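Local coordinates for protein F420-dependent methylenetetrahydromethanopterin dehydrogenase (Methanopyrus kandleri, PDB 1QV9) that catalyses the reversible, coenzyme F420-dependent interconversion of methenyl- and methylene-tetrahydromethanopterin, a one-carbon step of methanogenesis from carbon dioxide, at residues Met86-Glu91 / Glu110-Gly115; Ala123-Gly126 / Phe131-Pro134. One frame throughout, in Å; residues are numbered along the deposited sequence. Where two conformers were deposited one is given.

Contact 1 of 2, residues Met86-Glu91 / Glu110-Gly115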
loop_
_atom_site.group_PDB
_atom_site.type_symbol
_atom_site.label_atom_id
_atom_site.label_comp_id
_atom_site.label_asym_id
_atom_site.label_seq_id
_atom_site.Cartn_x
_atom_site.Cartn_y
_atom_site.Cartn_z
HETATM N N MSE A 86 16.348 -44.738 -11.725
HETATM C CA MSE A 86 17.720 -44.885 -11.272
HETATM C C MSE A 86 17.862 -44.886 -9.759
HETATM O O MSE A 86 18.601 -45.695 -9.214
HETATM C CB MSE A 86 18.583 -43.787 -11.905
HETATM C CG MSE A 86 18.467 -43.763 -13.435
HETATM SE SE MSE A 86 19.376 -42.255 -14.253
HETATM C CE MSE A 86 21.234 -42.696 -13.766
ATOM N N LEU A 87 17.171 -43.976 -9.075
ATOM C CA LEU A 87 17.254 -43.917 -7.628
ATOM C C LEU A 87 16.577 -45.113 -6.982
ATOM O O LEU A 87 17.054 -45.620 -5.961
ATOM C CB LEU A 87 16.645 -42.601 -7.112
ATOM C CG LEU A 87 17.507 -41.398 -7.532
ATOM C CD1 LEU A 87 16.778 -40.102 -7.181
ATOM C CD2 LEU A 87 18.885 -41.455 -6.854
ATOM N N ALA A 88 15.487 -45.560 -7.589
ATOM C CA ALA A 88 14.751 -46.712 -7.067
ATOM C C ALA A 88 15.628 -47.961 -7.174
ATOM O O ALA A 88 15.533 -48.863 -6.329
ATOM C CB ALA A 88 13.471 -46.911 -7.852
ATOM N N ASP A 89 16.491 -47.998 -8.194
ATOM C CA ASP A 89 17.412 -49.125 -8.462
ATOM C C ASP A 89 18.662 -49.104 -7.605
ATOM O O ASP A 89 19.456 -50.055 -7.636
ATOM C CB ASP A 89 17.881 -49.068 -9.905
ATOM C CG ASP A 89 17.416 -50.224 -10.719
ATOM O OD1 ASP A 89 16.260 -50.181 -11.202
ATOM O OD2 ASP A 89 18.217 -51.181 -10.873
ATOM N N SER A 90 18.878 -48.026 -6.865
ATOM C CA SER A 90 20.072 -47.925 -6.035
ATOM C C SER A 90 19.794 -48.367 -4.607
ATOM O O SER A 90 18.630 -48.572 -4.229
ATOM C CB SER A 90 20.606 -46.480 -5.996
ATOM O OG SER A 90 19.843 -45.668 -5.117
ATOM N N GLU A 91 20.863 -48.475 -3.828
ATOM C CA GLU A 91 20.804 -48.867 -2.416
ATOM C C GLU A 91 20.526 -47.669 -1.491
ATOM O O GLU A 91 20.331 -47.837 -0.280
ATOM C CB GLU A 91 22.151 -49.471 -1.984
ATOM C CG GLU A 91 23.291 -48.442 -2.010
ATOM C CD GLU A 91 24.550 -48.875 -1.265
ATOM O OE1 GLU A 91 24.654 -48.632 -0.037
ATOM O OE2 GLU A 91 25.443 -49.458 -1.912
ATOM N N GLU A 110 5.602 -45.072 -4.583
ATOM C CA GLU A 110 5.516 -45.923 -3.395
ATOM C C GLU A 110 6.007 -47.326 -3.751
ATOM O O GLU A 110 6.717 -47.946 -2.982
ATOM C CB GLU A 110 4.085 -45.937 -2.845
ATOM C CG GLU A 110 3.647 -44.528 -2.419
ATOM C CD GLU A 110 2.249 -44.452 -1.839
ATOM O OE1 GLU A 110 1.559 -45.492 -1.791
ATOM O OE2 GLU A 110 1.832 -43.342 -1.439
ATOM N N GLU A 111 5.668 -47.791 -4.943
ATOM C CA GLU A 111 6.126 -49.108 -5.393
ATOM C C GLU A 111 7.653 -49.101 -5.581
ATOM O O GLU A 111 8.310 -50.113 -5.375
ATOM C CB GLU A 111 5.454 -49.477 -6.717
ATOM C CG GLU A 111 5.804 -50.890 -7.193
ATOM C CD GLU A 111 5.207 -51.222 -8.552
ATOM O OE1 GLU A 111 3.985 -51.010 -8.738
ATOM O OE2 GLU A 111 5.958 -51.704 -9.433
ATOM N N GLN A 112 8.208 -47.938 -5.940
ATOM C CA GLN A 112 9.641 -47.780 -6.161
ATOM C C GLN A 112 10.380 -47.622 -4.857
ATOM O O GLN A 112 11.599 -47.514 -4.852
ATOM C CB GLN A 112 9.925 -46.555 -7.076
ATOM C CG GLN A 112 9.534 -46.752 -8.520
ATOM C CD GLN A 112 9.628 -45.465 -9.350
ATOM O OE1 GLN A 112 9.174 -44.413 -8.919
ATOM N NE2 GLN A 112 10.177 -45.565 -10.558
ATOM N N GLY A 113 9.639 -47.563 -3.746
ATOM C CA GLY A 113 10.266 -47.447 -2.451
ATOM C C GLY A 113 10.818 -46.057 -2.211
ATOM O O GLY A 113 11.704 -45.879 -1.385
ATOM N N LEU A 114 10.251 -45.084 -2.913
ATOM C CA LEU A 114 10.716 -43.702 -2.791
ATOM C C LEU A 114 9.817 -42.840 -1.927
ATOM O O LEU A 114 8.606 -43.030 -1.924
ATOM C CB LEU A 114 10.760 -43.062 -4.186
ATOM C CG LEU A 114 11.713 -43.678 -5.203
ATOM C CD1 LEU A 114 11.391 -43.097 -6.603
ATOM C CD2 LEU A 114 13.163 -43.426 -4.808
ATOM N N GLY A 115 10.423 -41.928 -1.155
ATOM C CA GLY A 115 9.635 -40.971 -0.408
ATOM C C GLY A 115 9.322 -39.801 -1.352
ATOM O O GLY A 115 9.879 -39.694 -2.473
HETATM O O HOH W 1 13.707 -48.879 -4.283
#
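With chi1 of Gln112 at -72°, CG stands beside the backbone N and anti to the carbonyl carbon, a rotation that brings Gln112 CG to 4.0 Å from Ala88 CB; the extended chain beyond CG takes the amide on toward Arg84, which donates to OE1. Ala88 points its methyl toward the facing segment: Ala88 CB sits 3.6 Å from Gln112 CB and equally close to Gln112 O. Next to this pair, Leu114 turns toward the helix 78-88, and its CD2 branch reaches Leu87 CB at 4.3 Å and lies 4.2 Å from Ala88 N. Leu87 and Leu114 also share Ala94, so the apolar part of the contact continues onto strand 94-99. Beside the methyl a water donates to both segments, at 2.7 Å to Ala88 O and 2.6 Å to Gln112 O. The helix 106-111 closes in a Schellman motif, with Gly113 at positive phi and its N bonded to Glu110 O at 3.0 Å. Two neighbouring helices of an alpha/beta domain are thus joined at their C-terminal ends, where carbonyls lack the next helical turn: a small methyl permits close approach, and one water donates to a carbonyl from each helix end without any direct polar bond between the segments.

Contact 2 of 2, residues Ala123-Gly126 / Phe131-Pro134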
loop_
_atom_site.group_PDB
_atom_site.type_symbol
_atom_site.label_atom_id
_atom_site.label_comp_id
_atom_site.label_asym_id
_atom_site.label_seq_id
_atom_site.Cartn_x
_atom_site.Cartn_y
_atom_site.Cartn_z
ATOM N N ALA A 123 3.968 -23.610 -8.136
ATOM C CA ALA A 123 3.414 -23.555 -9.487
ATOM C C ALA A 123 4.328 -23.262 -10.658
ATOM O O ALA A 123 5.225 -22.443 -10.575
ATOM C CB ALA A 123 2.284 -22.520 -9.477
HETATM N N MSE A 124 4.115 -23.959 -11.768
HETATM C CA MSE A 124 4.912 -23.715 -12.969
HETATM C C MSE A 124 4.681 -22.267 -13.421
HETATM O O MSE A 124 3.563 -21.747 -13.369
HETATM C CB MSE A 124 4.492 -24.676 -14.084
HETATM C CG MSE A 124 5.350 -24.583 -15.332
HETATM SE SE MSE A 124 4.594 -25.672 -16.751
HETATM C CE MSE A 124 3.614 -24.300 -17.687
ATOM N N LEU A 125 5.747 -21.614 -13.865
ATOM C CA LEU A 125 5.649 -20.236 -14.299
ATOM C C LEU A 125 5.150 -20.080 -15.749
ATOM O O LEU A 125 4.964 -21.092 -16.457
ATOM C CB LEU A 125 6.955 -19.494 -14.061
ATOM C CG LEU A 125 8.299 -20.071 -14.450
ATOM C CD1 LEU A 125 8.366 -20.380 -15.922
ATOM C CD2 LEU A 125 9.366 -19.051 -14.037
ATOM N N GLY A 126 4.936 -18.829 -16.169
ATOM C CA GLY A 126 4.393 -18.552 -17.516
ATOM C C GLY A 126 5.491 -18.579 -18.557
ATOM O O GLY A 126 5.851 -17.544 -19.138
ATOM N N PHE A 131 7.179 -13.555 -23.091
ATOM C CA PHE A 131 6.931 -12.962 -21.774
ATOM C C PHE A 131 8.018 -13.292 -20.779
ATOM O O PHE A 131 8.513 -12.397 -20.056
ATOM C CB PHE A 131 5.615 -13.514 -21.222
ATOM C CG PHE A 131 5.317 -13.074 -19.813
ATOM C CD1 PHE A 131 4.978 -11.761 -19.552
ATOM C CD2 PHE A 131 5.389 -13.986 -18.757
ATOM C CE1 PHE A 131 4.694 -11.319 -18.233
ATOM C CE2 PHE A 131 5.112 -13.545 -17.440
ATOM C CZ PHE A 131 4.766 -12.232 -17.197
ATOM N N LEU A 132 8.406 -14.555 -20.741
ATOM C CA LEU A 132 9.408 -14.951 -19.746
ATOM C C LEU A 132 10.868 -14.818 -20.150
ATOM O O LEU A 132 11.408 -15.699 -20.846
ATOM C CB LEU A 132 9.158 -16.388 -19.307
ATOM C CG LEU A 132 9.945 -16.758 -18.034
ATOM C CD1 LEU A 132 9.136 -16.271 -16.833
ATOM C CD2 LEU A 132 10.226 -18.232 -17.959
ATOM N N ASP A 133 11.532 -13.747 -19.704
ATOM C CA ASP A 133 12.971 -13.602 -19.942
ATOM C C ASP A 133 13.626 -13.877 -18.573
ATOM O O ASP A 133 12.905 -14.172 -17.617
ATOM C CB ASP A 133 13.349 -12.212 -20.493
ATOM C CG ASP A 133 13.252 -11.090 -19.452
ATOM O OD1 ASP A 133 12.423 -11.191 -18.527
ATOM O OD2 ASP A 133 13.992 -10.101 -19.594
ATOM N N PRO A 134 14.962 -13.846 -18.474
ATOM C CA PRO A 134 15.639 -14.121 -17.191
ATOM C C PRO A 134 15.141 -13.262 -16.019
ATOM O O PRO A 134 14.884 -13.796 -14.913
ATOM C CB PRO A 134 17.112 -13.897 -17.517
ATOM C CG PRO A 134 17.174 -14.394 -18.995
ATOM C CD PRO A 134 15.952 -13.737 -19.579
#
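Leu125 lays its two methyls over the end of Leu132, the two side chains crossing at about a right angle. The tightest touch is between Leu125 CD1 and Leu132 CD2, 3.5 Å apart and closer than carbon atoms usually pack; the other branch, Leu125 CD2, lies 3.9 Å from Leu132 CD1. Both leucines point their CB toward the other segment. In Leu132 the CG is anti to the backbone N (chi1 -166°), whereas in Leu125 it is wedged between the N and the carbonyl carbon (chi1 47°), a less common choice that directs the fork at its partner. His238 of helix 227-257 touches both leucines, and Leu125 also rests on Met137, Tyr140 and Asn141 of helix 134-150.

Next to this apolar pair, the carbonyl O of Gly126 touches both Phe131 and Leu132. Gly126 O meets the Phe131 ring at the edge and in the plane, 3.6 Å from Phe131 CD2, and stands 3.5 Å from Leu132 CB. The same ring packs edge-to-face with His238. Beyond the leucine, Asp133 is the N-cap of helix 134-150, its OD1 accepting from Glu136 N, while OD2 forms a salt bridge with Arg155 of the second subunit. Leu132 O and Phe131 O take hydrogen bonds from Arg27 and Arg263 of that same subunit.

The contact therefore closes a short loop with apolar side chains and an oxygen set against the rim of an aromatic ring, an arrangement that is probably mildly favourable electrostatically. Hydrogen bonds of these segments are made with partners outside the pair, among them the helix start, nearby helices and the second subunit.

How the contacts relate
From the N terminus, the chain reaches contact 1 first: helix 78-88 ends there, strand 94-99 and helix 106-111 follow, and residues 110-115 return to it, closing a helix-strand-helix span on the parallel sheet as strand 115-119 begins. After that strand the chain enters contact 2, where 123-126 and 131-134 close a far shorter loop, only four residues long between its segments, ahead of helix 134-150. The two are in series, neither nested nor crossed, with nearest atoms about 18 Å apart. Contact 1 ties the connections before and after strand 94-99 to each other within one chain; contact 2 ties the connection out of the sheet to the helical part and the second subunit.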